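Local coordinates for protein toxin RelG (Mycobacterium tuberculosis, PDB 3G5O) that cleaves RNA as the toxic component of a type II toxin-antitoxin system of the RelE family, halting bacterial growth until its cognate antitoxin neutralises it, at residues Thr25-Leu30 with Ile90-Asp94; Thr19-Thr23 with Ala45-Ser50. All blocks are in the same frame, centred on the assembly; numbering follows the deposited sequence. Where two conformers were deposited one is given.

Starting from the N terminus, strand 19-23 leads straight into helix 24-30, and helix 35-51 follows. Interaction 2 closes the first loop, laying Ala45-Ser50, near the end of the long helix, against Thr19-Thr23. Interaction 1 closes a much wider one, in which the short helix meets Ile90-Asp94 of strand 87-95, 60 residues further on. Since their segments alternate along the chain, the two closures cross instead of nesting. They also touch: strands 19-23 and 87-95 are parallel neighbours in the sheet, with Ile90 N 2.8 Å from Arg21 O, and the Ile90 side chain packs on Leu49. Together they fasten both helices to that pair of strands.

Interaction 1: residues Thr25-Leu30 with Ile90-Asp94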
# COMPACT_ATOMS: atom_id res chain seq x y z
N THR C 25 5.21 -11.15 19.53
CA THR C 25 4.89 -11.43 18.10
C THR C 25 6.17 -11.60 17.32
O THR C 25 6.28 -12.52 16.49
CB THR C 25 4.13 -10.32 17.30
OG1 THR C 25 4.64 -9.03 17.64
CG2 THR C 25 2.61 -10.38 17.46
N ALA C 26 7.14 -10.73 17.55
CA ALA C 26 8.42 -10.77 16.84
C ALA C 26 9.23 -12.00 17.25
O ALA C 26 9.90 -12.62 16.44
CB ALA C 26 9.21 -9.52 17.11
N ARG C 27 9.19 -12.33 18.53
CA ARG C 27 9.86 -13.52 19.03
C ARG C 27 9.34 -14.78 18.34
O ARG C 27 10.12 -15.64 17.93
CB ARG C 27 9.72 -13.61 20.57
CG ARG C 27 10.65 -14.64 21.18
CD ARG C 27 10.18 -15.12 22.57
NE ARG C 27 10.48 -16.56 22.65
CZ ARG C 27 9.69 -17.53 22.17
NH1 ARG C 27 8.51 -17.25 21.62
NH2 ARG C 27 10.10 -18.78 22.26
N ARG C 28 8.02 -14.90 18.19
CA ARG C 28 7.45 -16.02 17.44
C ARG C 28 7.96 -16.09 16.02
O ARG C 28 8.23 -17.19 15.51
CB ARG C 28 5.92 -15.97 17.44
CG ARG C 28 5.33 -16.43 18.80
CD ARG C 28 3.84 -16.82 18.69
NE ARG C 28 3.01 -15.88 17.93
CZ ARG C 28 2.45 -14.79 18.46
NH1 ARG C 28 2.62 -14.49 19.74
NH2 ARG C 28 1.71 -14.00 17.70
N ASP C 29 8.09 -14.93 15.38
CA ASP C 29 8.70 -14.84 14.04
C ASP C 29 10.15 -15.35 14.02
O ASP C 29 10.55 -16.06 13.09
CB ASP C 29 8.68 -13.38 13.56
CG ASP C 29 7.33 -12.93 13.09
OD1 ASP C 29 6.40 -13.75 12.81
OD2 ASP C 29 7.20 -11.71 12.98
N LEU C 30 10.94 -14.97 15.02
CA LEU C 30 12.34 -15.46 15.11
C LEU C 30 12.40 -16.98 15.07
O LEU C 30 13.24 -17.56 14.38
CB LEU C 30 13.04 -15.00 16.41
CG LEU C 30 13.56 -13.59 16.45
CD1 LEU C 30 14.25 -13.38 17.82
CD2 LEU C 30 14.57 -13.25 15.31
N ILE C 90 10.71 -4.15 18.10
CA ILE C 90 10.48 -4.95 16.90
C ILE C 90 9.13 -5.63 17.02
O ILE C 90 8.90 -6.37 17.98
CB ILE C 90 11.54 -6.08 16.78
CG1 ILE C 90 12.95 -5.53 17.03
CG2 ILE C 90 11.43 -6.80 15.41
CD1 ILE C 90 13.35 -4.48 16.03
N LEU C 91 8.27 -5.41 16.04
CA LEU C 91 6.92 -5.95 15.98
C LEU C 91 6.89 -7.25 15.19
O LEU C 91 6.18 -8.17 15.58
CB LEU C 91 5.99 -4.94 15.26
CG LEU C 91 6.07 -3.51 15.79
CD1 LEU C 91 5.09 -2.69 15.00
CD2 LEU C 91 5.82 -3.36 17.37
N ARG C 92 7.67 -7.31 14.11
CA ARG C 92 7.67 -8.46 13.21
C ARG C 92 9.04 -8.66 12.57
O ARG C 92 9.81 -7.69 12.35
CB ARG C 92 6.65 -8.29 12.06
CG ARG C 92 5.15 -8.12 12.47
CD ARG C 92 4.55 -9.43 13.04
NE ARG C 92 4.78 -10.60 12.18
CZ ARG C 92 3.96 -10.96 11.18
NH1 ARG C 92 2.86 -10.26 10.90
NH2 ARG C 92 4.24 -12.03 10.45
N VAL C 93 9.31 -9.91 12.22
CA VAL C 93 10.51 -10.26 11.42
C VAL C 93 10.02 -11.16 10.28
O VAL C 93 9.20 -12.10 10.49
CB VAL C 93 11.57 -11.02 12.26
CG1 VAL C 93 12.81 -11.33 11.39
CG2 VAL C 93 11.98 -10.17 13.45
N ASP C 94 10.48 -10.88 9.07
CA ASP C 94 10.06 -11.71 7.95
C ASP C 94 11.28 -12.02 7.06
O ASP C 94 12.17 -11.15 6.86
CB ASP C 94 8.99 -11.01 7.13
CG ASP C 94 8.16 -12.00 6.26
OD1 ASP C 94 7.56 -12.97 6.80
OD2 ASP C 94 8.11 -11.79 5.06
O HOH W 1 10.47 -14.70 10.32
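Asp29 and Arg92 form the salt bridge at the heart of this contact, where a short helix runs nearly parallel to a strand, the axes of 25-30 and 90-94 inclined by 19°. Arg92 NE donates to Asp29 OD2 over 2.8 Å, meeting the syn lone pair from within the guanidinium plane. Although the CB of Arg92 is directed away from the helix, bends at chi2 and chi3 (-70° and -51°) fold the chain back so that NE reaches the carboxylate.

Two further hydrogen bonds tie helix side chains to the strand backbone. Val93 N gives a nearly straight bond of 2.9 Å to the same Asp29 OD2, approaching on its anti side and somewhat out of the carboxylate plane. At the start of the segment Thr25 OG1 donates to Leu91 O at 2.7 Å, in the carbonyl plane; Thr23 OG1 is its other partner. Leu91 and Arg92 form a classic beta bulge opposite Leu78. A water joins the backbones as well, donating to Asp29 O and Val93 O.

Apolar contact is lighter. Ala26 CB lies 3.9 Å from Ile90 CG2, and Leu30 CD2 comes to 4.4 Å from Val93 CG2.

Each partner of the salt bridge is held again: Lys32 forms a salt bridge with Asp29 OD1, and Ser70 of the antitoxin chain (Rv2865) is hydrogen-bonded to Arg92 NH1. With one oxygen gripped by two donors and the other by a lysine, the buried Asp29 carboxylate should be held against rotation, and its negative charge is probably well stabilised.

Interaction 2: residues Thr19-Thr23 with Ala45-Ser50; sequences TVRFT and AFGDLS
Val20 has more surface buried here than any other residue, and its two methyl groups divide the work against helix 35-51. Val20 CG2 sits 3.3 Å from Ala45 O and also packs on the backbone and CB of Ser50, 3.8 Å from Ser50 CA. Val20 CG1, placed anti to the backbone N (chi1 170°), meets Ala45 CB at 4.1 Å and looks toward the end of Leu49. The carbonyl that Val20 CG2 meets belongs to a wider, pi-type turn at 45-49, where the return bond from Ser50 N to that oxygen is weak.

Phe46 comes second. Its CB leaves the helix to one side, but the ring reaches back to the strand, bringing Phe46 CE1 to 3.8 Å from Val20 CB. Phe46 CE1 also approaches Val20 O at 3.4 Å, with the oxygen at the ring edge, in its plane. Glu86 of the antitoxin chain (Rv2865) packs against Phe46 as well.

Phe22, the third, leans toward the helix through the outer part of its ring. Phe22 CE2 is 3.7 Å from Phe46 CZ, and Phe22 CZ is equally close to Ala45 CB. The two aromatic planes are inclined by 53°, an oblique pairing that suits neither a stack nor a T-shape.

No hydrogen bond spans the two segments; the contact is held by hydrophobic packing. Beyond it, Phe22 and Thr23 pair with an antiparallel strand of the antitoxin, so the sheet continues across the interface. A helix laid over one face of a sheet, the axis of 45-50 here turned 124° from that of 19-23, belongs to the compact alpha/beta fold of RelE/ParE toxins, and this contact builds part of its hydrophobic core.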
# COMPACT_ATOMS: atom_id res chain seq x y z
N THR C 19 17.93 1.21 22.94
CA THR C 19 17.68 -0.11 23.50
C THR C 19 16.65 -0.85 22.63
O THR C 19 15.58 -0.34 22.40
CB THR C 19 17.06 0.02 24.92
OG1 THR C 19 17.93 0.81 25.72
CG2 THR C 19 16.85 -1.36 25.60
N VAL C 20 16.98 -2.06 22.19
CA VAL C 20 16.13 -2.78 21.23
C VAL C 20 15.43 -3.87 22.00
O VAL C 20 16.05 -4.56 22.83
CB VAL C 20 16.94 -3.38 20.04
CG1 VAL C 20 16.03 -4.36 19.18
CG2 VAL C 20 17.49 -2.29 19.17
N ARG C 21 14.12 -4.02 21.77
CA ARG C 21 13.31 -5.01 22.46
C ARG C 21 12.49 -5.73 21.39
O ARG C 21 12.12 -5.11 20.37
CB ARG C 21 12.32 -4.33 23.42
CG ARG C 21 12.89 -3.36 24.45
CD ARG C 21 13.40 -4.05 25.69
NE ARG C 21 12.40 -4.81 26.44
CZ ARG C 21 12.70 -5.51 27.55
NH1 ARG C 21 13.94 -5.48 28.03
NH2 ARG C 21 11.78 -6.23 28.19
N PHE C 22 12.16 -6.99 21.63
CA PHE C 22 11.33 -7.76 20.69
C PHE C 22 10.03 -7.99 21.45
O PHE C 22 10.05 -8.35 22.65
CB PHE C 22 11.94 -9.16 20.40
CG PHE C 22 13.05 -9.16 19.35
CD1 PHE C 22 12.82 -9.71 18.09
CD2 PHE C 22 14.31 -8.67 19.65
CE1 PHE C 22 13.82 -9.73 17.12
CE2 PHE C 22 15.33 -8.68 18.70
CZ PHE C 22 15.07 -9.24 17.43
N THR C 23 8.91 -7.79 20.76
CA THR C 23 7.59 -8.18 21.27
C THR C 23 7.50 -9.71 21.19
O THR C 23 8.32 -10.37 20.52
CB THR C 23 6.44 -7.59 20.43
OG1 THR C 23 6.60 -7.97 19.05
CG2 THR C 23 6.40 -6.05 20.52
N ALA C 45 19.67 -6.59 14.81
CA ALA C 45 18.76 -5.89 15.74
C ALA C 45 19.57 -5.23 16.84
O ALA C 45 19.34 -4.06 17.16
CB ALA C 45 17.74 -6.86 16.35
N PHE C 46 20.55 -5.94 17.37
CA PHE C 46 21.30 -5.39 18.51
C PHE C 46 22.56 -4.60 18.15
O PHE C 46 23.27 -4.11 19.04
CB PHE C 46 21.58 -6.50 19.54
CG PHE C 46 20.31 -7.05 20.16
CD1 PHE C 46 19.43 -6.21 20.83
CD2 PHE C 46 19.95 -8.39 20.01
CE1 PHE C 46 18.25 -6.70 21.38
CE2 PHE C 46 18.77 -8.90 20.57
CZ PHE C 46 17.91 -8.06 21.24
N GLY C 47 22.81 -4.47 16.85
CA GLY C 47 24.00 -3.79 16.33
C GLY C 47 23.59 -2.60 15.49
O GLY C 47 23.23 -1.56 16.03
N ASP C 48 23.62 -2.74 14.16
CA ASP C 48 23.24 -1.66 13.26
C ASP C 48 21.89 -1.01 13.53
O ASP C 48 21.77 0.20 13.39
CB ASP C 48 23.35 -2.07 11.78
CG ASP C 48 24.80 -2.32 11.34
OD1 ASP C 48 25.74 -1.99 12.13
OD2 ASP C 48 25.01 -2.85 10.23
N LEU C 49 20.86 -1.81 13.84
CA LEU C 49 19.53 -1.22 14.06
C LEU C 49 19.48 -0.37 15.34
O LEU C 49 18.88 0.75 15.36
CB LEU C 49 18.45 -2.29 14.10
CG LEU C 49 17.09 -1.80 14.54
CD1 LEU C 49 16.46 -0.91 13.45
CD2 LEU C 49 16.19 -2.99 14.90
N SER C 50 20.09 -0.90 16.39
CA SER C 50 20.29 -0.17 17.63
C SER C 50 21.02 1.15 17.43
O SER C 50 20.59 2.18 17.96
CB SER C 50 21.12 -1.03 18.58
OG SER C 50 21.34 -0.32 19.75